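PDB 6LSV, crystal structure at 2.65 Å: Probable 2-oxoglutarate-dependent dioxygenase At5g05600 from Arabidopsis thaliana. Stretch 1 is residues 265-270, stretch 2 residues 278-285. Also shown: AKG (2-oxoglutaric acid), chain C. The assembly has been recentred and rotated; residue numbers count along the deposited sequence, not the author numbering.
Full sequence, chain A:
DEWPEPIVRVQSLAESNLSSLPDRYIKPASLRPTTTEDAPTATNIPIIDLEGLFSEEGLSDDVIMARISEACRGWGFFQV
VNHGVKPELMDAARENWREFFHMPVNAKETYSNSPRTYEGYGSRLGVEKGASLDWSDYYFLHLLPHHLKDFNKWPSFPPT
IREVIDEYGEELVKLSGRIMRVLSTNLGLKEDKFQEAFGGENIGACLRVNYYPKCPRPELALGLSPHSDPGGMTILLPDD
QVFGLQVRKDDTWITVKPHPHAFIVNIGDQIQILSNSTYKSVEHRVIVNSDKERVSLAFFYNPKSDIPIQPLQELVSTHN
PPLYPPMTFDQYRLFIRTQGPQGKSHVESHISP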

# COMPACT_ATOMS: atom_id res chain seq x y z
N VAL A 265 -3.44 -7.95 4.76
CA VAL A 265 -3.47 -8.21 3.33
C VAL A 265 -4.56 -7.33 2.73
O VAL A 265 -5.74 -7.46 3.10
N ASN A 266 -4.18 -6.43 1.84
CA ASN A 266 -5.11 -5.53 1.18
C ASN A 266 -5.39 -6.02 -0.23
O ASN A 266 -4.45 -6.26 -1.00
N ILE A 267 -6.67 -6.17 -0.56
CA ILE A 267 -7.05 -6.35 -1.96
C ILE A 267 -6.79 -5.05 -2.70
O ILE A 267 -7.21 -3.97 -2.26
N GLY A 268 -6.06 -5.13 -3.81
CA GLY A 268 -5.79 -3.96 -4.61
C GLY A 268 -6.79 -3.78 -5.75
O GLY A 268 -7.65 -4.62 -5.99
N ASP A 269 -6.64 -2.65 -6.44
CA ASP A 269 -7.54 -2.32 -7.55
C ASP A 269 -7.49 -3.38 -8.64
O ASP A 269 -8.52 -3.70 -9.25
N GLN A 270 -6.31 -3.95 -8.90
CA GLN A 270 -6.18 -4.91 -9.98
C GLN A 270 -6.95 -6.20 -9.69
O GLN A 270 -7.50 -6.81 -10.61
N THR A 278 -16.08 -9.06 -7.54
CA THR A 278 -16.44 -9.96 -6.45
C THR A 278 -15.60 -9.68 -5.22
O THR A 278 -16.11 -9.63 -4.09
N TYR A 279 -14.29 -9.49 -5.41
CA TYR A 279 -13.43 -8.94 -4.37
C TYR A 279 -13.40 -7.42 -4.51
O TYR A 279 -13.36 -6.89 -5.62
N LYS A 280 -13.44 -6.73 -3.38
CA LYS A 280 -13.39 -5.28 -3.36
C LYS A 280 -12.04 -4.83 -2.81
O LYS A 280 -11.51 -5.42 -1.88
N SER A 281 -11.48 -3.78 -3.41
CA SER A 281 -10.26 -3.20 -2.88
C SER A 281 -10.60 -2.29 -1.70
O SER A 281 -11.50 -1.46 -1.79
N VAL A 282 -9.88 -2.48 -0.59
CA VAL A 282 -10.13 -1.68 0.60
C VAL A 282 -9.68 -0.24 0.37
O VAL A 282 -8.66 0.02 -0.28
N GLU A 283 -10.45 0.70 0.90
CA GLU A 283 -10.07 2.11 0.92
C GLU A 283 -9.54 2.45 2.31
O GLU A 283 -10.20 2.20 3.32
N HIS A 284 -8.33 3.00 2.36
CA HIS A 284 -7.71 3.29 3.64
C HIS A 284 -7.08 4.68 3.63
O HIS A 284 -6.91 5.31 2.58
N ARG A 285 -6.76 5.15 4.83
CA ARG A 285 -6.11 6.43 5.06
C ARG A 285 -5.36 6.33 6.37
O ARG A 285 -5.61 5.44 7.18

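Read from the start of stretch 2, this contact is a backbone crossing into which a few side chains are fitted. Tyr 279 begins the packing with its CA-to-CB bond toward stretch 1 and chi1 in m; its CB meets Ile 267 CG2 at 4.2 Å, while the far end of the side chain leads away. The CA-to-CB bond of Lys 280 points away, and the residue contributes backbone instead: its O lies 3.3 Å from CB of Ile 267, whose CA-to-CB bond points toward stretch 2, with chi1 and chi2 both m.

Ser 281 is where the two backbones come closest, its CA 4.6 Å from CA of Ile 267. Its CB points sideways, and with chi1 in p its OG lies 2.9 Å from Asp 269 OD1, a hydrogen bond whose proton could also serve another acceptor. Asp 269 directs its CB away, yet its m rotamer brings the carboxylate back to the serine. Ser 281 CB also sits 3.5 Å from Gly 268 O, and its CA makes a CA-H...O contact of 3.2 Å with Ile 267 O.

That same carbonyl is shared. Val 282 N gives Ile 267 O a weak hydrogen bond at 3.5 Å, and one water donates both to Ile 267 O (2.6 Å) and to Val 282 O (3.0 Å), bridging the stretches. Val 282, chi1 p, points toward stretch 1 and rests CG1 3.5 Å from OD1 of Asn 266.

Glu 283 faces away, and His 284, chi1 p, has its CA-to-CB bond toward stretch 1 again. Asn 266 (chi1 m) lays its ND2 over one face of the imidazole, 3.6 Å from His 284 CE1. Weakly, His 284 ND1 donates to Val 282 O at 3.3 Å; at the ring edge, CD2 of His 284 approaches O5 of the bound 2-oxoglutarate at 3.2 Å.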

# COMPACT_ATOMS: atom_id res chain seq x y z
CB VAL A 265 -3.73 -9.70 3.04
CG1 VAL A 265 -3.64 -9.98 1.55
CG2 VAL A 265 -2.74 -10.56 3.80
CB ASN A 266 -4.57 -4.10 1.14
CG ASN A 266 -4.65 -3.39 2.48
OD1 ASN A 266 -5.34 -3.84 3.39
ND2 ASN A 266 -3.94 -2.27 2.60
CB ILE A 267 -8.53 -6.76 -2.06
CG1 ILE A 267 -8.78 -8.09 -1.34
CG2 ILE A 267 -8.96 -6.83 -3.53
CD1 ILE A 267 -8.17 -9.30 -2.03
CB ASP A 269 -7.18 -0.95 -8.13
CG ASP A 269 -7.85 0.19 -7.38
OD1 ASP A 269 -8.64 -0.08 -6.45
OD2 ASP A 269 -7.57 1.36 -7.72
CB GLN A 270 -4.70 -5.22 -10.23
CG GLN A 270 -3.91 -4.03 -10.74
CD GLN A 270 -4.60 -3.32 -11.89
OE1 GLN A 270 -4.93 -3.93 -12.90
NE2 GLN A 270 -4.85 -2.02 -11.73
CB THR A 278 -16.30 -11.42 -6.88
OG1 THR A 278 -17.02 -11.64 -8.10
CG2 THR A 278 -16.84 -12.34 -5.79
CB TYR A 279 -12.01 -9.50 -4.48
CG TYR A 279 -11.90 -10.98 -4.23
CD1 TYR A 279 -12.85 -11.66 -3.49
CD2 TYR A 279 -10.83 -11.71 -4.74
CE1 TYR A 279 -12.74 -13.02 -3.25
CE2 TYR A 279 -10.71 -13.06 -4.51
CZ TYR A 279 -11.67 -13.71 -3.77
OH TYR A 279 -11.56 -15.07 -3.54
CB LYS A 280 -14.52 -4.70 -2.50
CG LYS A 280 -15.90 -5.01 -3.04
CD LYS A 280 -16.10 -4.44 -4.44
CE LYS A 280 -17.52 -4.64 -4.91
NZ LYS A 280 -18.49 -4.62 -3.78
CB SER A 281 -9.51 -2.42 -3.97
OG SER A 281 -10.27 -1.33 -4.46
CB VAL A 282 -9.43 -2.30 1.82
CG1 VAL A 282 -7.92 -2.37 1.60
CG2 VAL A 282 -9.76 -1.50 3.08
CB GLU A 283 -11.28 2.99 0.58
CG GLU A 283 -10.97 4.47 0.51
CD GLU A 283 -12.18 5.30 0.11
OE1 GLU A 283 -13.31 4.77 0.18
OE2 GLU A 283 -12.00 6.47 -0.26
CB HIS A 284 -6.66 2.24 4.02
CG HIS A 284 -5.85 1.74 2.87
ND1 HIS A 284 -6.34 0.85 1.94
CD2 HIS A 284 -4.57 2.01 2.50
CE1 HIS A 284 -5.40 0.60 1.04
NE2 HIS A 284 -4.32 1.29 1.35
CB ARG A 285 -7.13 7.58 5.09
CG ARG A 285 -7.93 7.64 6.39
CD ARG A 285 -8.92 8.79 6.40
NE ARG A 285 -9.52 8.95 7.72
CZ ARG A 285 -10.49 9.81 8.01
NH1 ARG A 285 -10.99 10.60 7.07
NH2 ARG A 285 -10.97 9.88 9.25
C1 AKG C . 0.01 2.49 2.30
O1 AKG C . -0.40 1.50 1.65
O2 AKG C . 0.94 3.21 1.83
C2 AKG C . -0.63 2.82 3.66
O5 AKG C . -1.78 3.09 3.68
C3 AKG C . 0.17 2.82 4.97
C4 AKG C . -0.72 2.28 6.09
C5 AKG C . -0.16 2.65 7.47
O3 AKG C . -0.37 1.92 8.47
O4 AKG C . 0.52 3.70 7.59
O HOH W 1 -6.42 -1.68 -1.46